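Local coordinates for protein cytidine deaminase (Burkholderia pseudomallei, PDB 3DMO) that catalyses the zinc-dependent hydrolytic deamination of cytidine and 2'-deoxycytidine to uridine and 2'-deoxyuridine, probably salvaging these nucleosides for UMP synthesis, at residues Thr65-Ala70 with Arg100-Glu105; Leu38-Asn41 with Val45-Gly48. All coordinates share one frame; numbering follows the deposited sequence. Where two conformers were deposited one is given.

Contact 1 (Thr65-Ala70 with Arg100-Glu105)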
loop_
_atom_site.group_PDB
_atom_site.type_symbol
_atom_site.label_atom_id
_atom_site.label_comp_id
_atom_site.label_asym_id
_atom_site.label_seq_id
_atom_site.Cartn_x
_atom_site.Cartn_y
_atom_site.Cartn_z
ATOM N N THR A 65 -7.040 10.352 1.121
ATOM C CA THR A 65 -7.673 10.773 2.376
ATOM C C THR A 65 -9.019 11.470 2.118
ATOM O O THR A 65 -10.021 11.133 2.752
ATOM C CB THR A 65 -6.749 11.697 3.196
ATOM O OG1 THR A 65 -5.597 10.958 3.623
ATOM C CG2 THR A 65 -7.475 12.242 4.433
ATOM N N ALA A 66 -9.037 12.421 1.183
ATOM C CA ALA A 66 -10.274 13.118 0.804
ATOM C C ALA A 66 -11.349 12.164 0.278
ATOM O O ALA A 66 -12.496 12.215 0.712
ATOM C CB ALA A 66 -9.991 14.220 -0.219
ATOM N N LEU A 67 -10.965 11.273 -0.633
ATOM C CA LEU A 67 -11.909 10.317 -1.206
ATOM C C LEU A 67 -12.426 9.295 -0.188
ATOM O O LEU A 67 -13.621 9.003 -0.165
ATOM C CB LEU A 67 -11.301 9.607 -2.415
ATOM C CG LEU A 67 -11.147 10.408 -3.717
ATOM C CD1 LEU A 67 -10.064 9.795 -4.625
ATOM C CD2 LEU A 67 -12.484 10.523 -4.467
ATOM N N PHE A 68 -11.542 8.758 0.654
ATOM C CA PHE A 68 -11.967 7.793 1.680
ATOM C C PHE A 68 -12.926 8.440 2.694
ATOM O O PHE A 68 -13.886 7.799 3.151
ATOM C CB PHE A 68 -10.768 7.149 2.400
ATOM C CG PHE A 68 -9.834 6.374 1.496
ATOM C CD1 PHE A 68 -8.488 6.240 1.846
ATOM C CD2 PHE A 68 -10.281 5.783 0.316
ATOM C CE1 PHE A 68 -7.600 5.530 1.038
ATOM C CE2 PHE A 68 -9.398 5.064 -0.504
ATOM C CZ PHE A 68 -8.055 4.941 -0.137
ATOM N N SER A 69 -12.673 9.717 3.016
ATOM C CA SER A 69 -13.538 10.485 3.917
ATOM C C SER A 69 -14.934 10.674 3.327
ATOM O O SER A 69 -15.942 10.490 4.014
ATOM C CB SER A 69 -12.914 11.843 4.243
ATOM O OG SER A 69 -11.879 11.714 5.200
ATOM N N ALA A 70 -14.994 11.034 2.050
ATOM C CA ALA A 70 -16.267 11.174 1.351
ATOM C C ALA A 70 -17.024 9.838 1.270
ATOM O O ALA A 70 -18.233 9.796 1.480
ATOM C CB ALA A 70 -16.053 11.750 -0.028
ATOM N N ARG A 100 -3.874 8.036 -8.582
ATOM C CA ARG A 100 -4.525 7.987 -9.895
ATOM C C ARG A 100 -5.425 6.761 -10.047
ATOM O O ARG A 100 -6.518 6.861 -10.600
ATOM C CB ARG A 100 -3.493 8.052 -11.024
ATOM C CG ARG A 100 -2.728 9.366 -11.074
ATOM C CD ARG A 100 -1.714 9.375 -12.210
ATOM N NE ARG A 100 -0.735 10.449 -12.058
ATOM C CZ ARG A 100 -0.009 10.982 -13.042
ATOM N NH1 ARG A 100 -0.126 10.558 -14.301
ATOM N NH2 ARG A 100 0.863 11.938 -12.753
ATOM N N GLN A 101 -4.975 5.616 -9.531
ATOM C CA GLN A 101 -5.753 4.376 -9.597
ATOM C C GLN A 101 -7.025 4.462 -8.746
ATOM O O GLN A 101 -8.106 4.018 -9.164
ATOM C CB GLN A 101 -4.896 3.179 -9.169
ATOM C CG GLN A 101 -5.524 1.802 -9.440
ATOM C CD GLN A 101 -5.691 1.524 -10.921
ATOM O OE1 GLN A 101 -4.728 1.567 -11.688
ATOM N NE2 GLN A 101 -6.923 1.238 -11.332
ATOM N N VAL A 102 -6.899 5.074 -7.567
ATOM C CA VAL A 102 -8.042 5.275 -6.669
ATOM C C VAL A 102 -8.990 6.355 -7.221
ATOM O O VAL A 102 -10.210 6.177 -7.214
ATOM C CB VAL A 102 -7.582 5.604 -5.237
ATOM C CG1 VAL A 102 -8.760 5.997 -4.349
ATOM C CG2 VAL A 102 -6.835 4.412 -4.640
ATOM N N MET A 103 -8.431 7.446 -7.738
ATOM C CA MET A 103 -9.237 8.477 -8.385
ATOM C C MET A 103 -10.047 7.946 -9.555
ATOM O O MET A 103 -11.200 8.332 -9.728
ATOM C CB MET A 103 -8.383 9.659 -8.846
ATOM C CG MET A 103 -7.927 10.545 -7.713
ATOM S SD MET A 103 -7.185 12.064 -8.334
ATOM C CE MET A 103 -5.697 11.446 -9.092
ATOM N N ILE A 104 -9.462 7.055 -10.354
ATOM C CA ILE A 104 -10.188 6.566 -11.521
ATOM C C ILE A 104 -11.342 5.634 -11.127
ATOM O O ILE A 104 -12.416 5.705 -11.718
ATOM C CB ILE A 104 -9.258 5.984 -12.633
ATOM C CG1 ILE A 104 -9.853 6.324 -14.017
ATOM C CG2 ILE A 104 -8.997 4.480 -12.441
ATOM C CD1 ILE A 104 -8.941 6.059 -15.183
ATOM N N GLU A 105 -11.125 4.796 -10.113
ATOM C CA GLU A 105 -12.174 3.899 -9.623
ATOM C C GLU A 105 -13.304 4.649 -8.907
ATOM O O GLU A 105 -14.485 4.418 -9.192
ATOM C CB GLU A 105 -11.582 2.811 -8.736
ATOM C CG GLU A 105 -12.633 1.961 -8.057
ATOM C CD GLU A 105 -12.294 0.497 -8.077
ATOM O OE1 GLU A 105 -11.179 0.144 -8.517
ATOM O OE2 GLU A 105 -13.159 -0.294 -7.659
#
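Of the flat groups only the F68 ring touches across the contact, meeting V102 obliquely: ring atom CE2 of F68 lies 4.0 Å from CG1 of V102, and the two side chains stand roughly perpendicular. F68 leaves its backbone to one side of helix 97-107; the ring gets there by its length, while N60 of the same chain and N60 of the second subunit also pack against it. The same V102 methyl serves a second partner, CD1 of L67, again at 4.0 Å, so one methyl touches both. V102 turns this methyl toward them by holding it anti to its backbone N (chi1 172°). L67 and V102 run alongside in opposed senses, whereas L67 lies almost perpendicular to M103, with CD1 of L67 3.8 Å from CG of M103. Beyond CG the methionine leads away from helix 62-72, bends at chi3 (-68°) and packs on P95 and I83, about 5 Å from the side chains of C99, a zinc ligand, and E63, the probable proton donor. The contact is wholly apolar and modest, burying 151 Å² between helix segments whose axes stay 10.8 Å apart at an angle of 34°. In this cytidine deaminase fold the zinc ligands C61 and C96 immediately precede the two helices, and C99 and E63 lie within their first turns. Both helices lie on one side of the mixed sheet, where L67 also rests on L38 of strand 34-40 and F80 of strand 80-87.

Contact 2 (Leu38-Asn41 with Val45-Gly48)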
loop_
_atom_site.group_PDB
_atom_site.type_symbol
_atom_site.label_atom_id
_atom_site.label_comp_id
_atom_site.label_asym_id
_atom_site.label_seq_id
_atom_site.Cartn_x
_atom_site.Cartn_y
_atom_site.Cartn_z
ATOM N N LEU A 38 -12.160 17.871 -2.313
ATOM C CA LEU A 38 -13.040 17.118 -3.192
ATOM C C LEU A 38 -14.436 17.703 -3.063
ATOM O O LEU A 38 -14.918 17.903 -1.939
ATOM C CB LEU A 38 -13.048 15.661 -2.720
ATOM C CG LEU A 38 -13.885 14.586 -3.391
ATOM C CD1 LEU A 38 -13.415 14.336 -4.822
ATOM C CD2 LEU A 38 -13.777 13.322 -2.551
ATOM N N VAL A 39 -15.081 17.996 -4.191
ATOM C CA VAL A 39 -16.443 18.522 -4.145
ATOM C C VAL A 39 -17.377 17.513 -4.785
ATOM O O VAL A 39 -17.097 17.012 -5.864
ATOM C CB VAL A 39 -16.582 19.950 -4.778
ATOM C CG1 VAL A 39 -16.199 19.965 -6.265
ATOM C CG2 VAL A 39 -18.003 20.500 -4.549
ATOM N N THR A 40 -18.472 17.212 -4.098
ATOM C CA THR A 40 -19.379 16.152 -4.518
ATOM C C THR A 40 -20.479 16.664 -5.445
ATOM O O THR A 40 -20.612 17.868 -5.671
ATOM C CB THR A 40 -20.043 15.484 -3.299
ATOM O OG1 THR A 40 -20.910 16.428 -2.659
ATOM C CG2 THR A 40 -18.996 15.022 -2.291
ATOM N N ASN A 41 -21.275 15.732 -5.953
ATOM C CA ASN A 41 -22.448 16.042 -6.768
ATOM C C ASN A 41 -23.439 17.037 -6.134
ATOM O O ASN A 41 -24.051 17.833 -6.852
ATOM C CB ASN A 41 -23.139 14.749 -7.251
ATOM C CG ASN A 41 -23.526 13.794 -6.115
ATOM O OD1 ASN A 41 -23.303 14.060 -4.938
ATOM N ND2 ASN A 41 -24.124 12.659 -6.487
ATOM N N VAL A 45 -17.945 19.639 0.320
ATOM C CA VAL A 45 -16.495 19.648 0.157
ATOM C C VAL A 45 -15.833 18.795 1.238
ATOM O O VAL A 45 -16.187 18.888 2.414
ATOM C CB VAL A 45 -15.940 21.092 0.161
ATOM C CG1 VAL A 45 -14.412 21.102 0.122
ATOM C CG2 VAL A 45 -16.491 21.855 -1.023
ATOM N N PHE A 46 -14.902 17.939 0.819
ATOM C CA PHE A 46 -14.124 17.126 1.744
ATOM C C PHE A 46 -12.640 17.460 1.630
ATOM O O PHE A 46 -12.092 17.468 0.525
ATOM C CB PHE A 46 -14.355 15.633 1.472
ATOM C CG PHE A 46 -15.725 15.163 1.863
ATOM C CD1 PHE A 46 -15.954 14.632 3.134
ATOM C CD2 PHE A 46 -16.791 15.281 0.983
ATOM C CE1 PHE A 46 -17.227 14.209 3.512
ATOM C CE2 PHE A 46 -18.063 14.862 1.356
ATOM C CZ PHE A 46 -18.272 14.322 2.625
ATOM N N HIS A 47 -12.016 17.741 2.774
ATOM C CA HIS A 47 -10.575 17.975 2.864
ATOM C C HIS A 47 -9.833 16.645 2.948
ATOM O O HIS A 47 -10.300 15.698 3.582
ATOM C CB HIS A 47 -10.235 18.757 4.132
ATOM C CG HIS A 47 -10.532 20.219 4.053
ATOM N ND1 HIS A 47 -11.086 20.813 2.940
ATOM C CD2 HIS A 47 -10.374 21.205 4.967
ATOM C CE1 HIS A 47 -11.245 22.106 3.168
ATOM N NE2 HIS A 47 -10.823 22.368 4.392
ATOM N N GLY A 48 -8.657 16.602 2.339
ATOM C CA GLY A 48 -7.734 15.502 2.529
ATOM C C GLY A 48 -6.333 16.051 2.693
ATOM O O GLY A 48 -5.998 17.111 2.157
#
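Two backbone hydrogen bonds between L38 and F46 join the strands, one in each direction: N of L38 to O of F46 at 2.9 Å, and N of F46 to O of L38 at 2.8 Å. They make L38 and F46 a regular antiparallel hydrogen-bonded pair. O of L38 also receives a CA-H...O contact from CA of V45 at 3.2 Å. V39 and V45 form the next, non-hydrogen-bonded pair; their side chains share the other face of the sheet from L38 and F46 and meet through CG2 of V39 and CG2 of V45, 4.1 Å apart. CG2 of T40 comes up to the edge of the F46 ring, close to its plane, 3.8 Å from CE2 of F46. With OG1 of T40 between the backbone N and the carbonyl carbon (chi1 67°), CG2 is left anti to the carbonyl carbon and OG1 hydrogen-bonds D42 in the turn that follows. The contact is a beta hairpin, the axes of its strand segments 4.7 Å apart at 157° between their directions. Strand 45-49 is one of the two outermost strands of the sheet within this chain, while strand 34-40 pairs on its inner side with strand 80-87 through V39. The face bearing L38 and F46 packs on helix 62-72, reached through A70; on the face of V39 and V45, H47 packs on helix 11-22.

Contact 2 comes first along the chain, and the centres of the two contacts lie 10 Å apart. Helix 62-72 is the next regular element after strand 45-49 and belongs to both surroundings, packing on strands 34-40 and 45-49 of contact 2 and on helix 97-107 in contact 1. L67 joins the two: its CD2 lies 3.6 Å from CD2 of L38, while its other methyl serves contact 1. A66 and A70 add to this seam, with CB of A66 3.7 Å from N of G48. The hairpin thus packs on the helix that follows the zinc ligand C61 and includes E63, the predicted proton donor, while helix 97-107 includes the ligand C99.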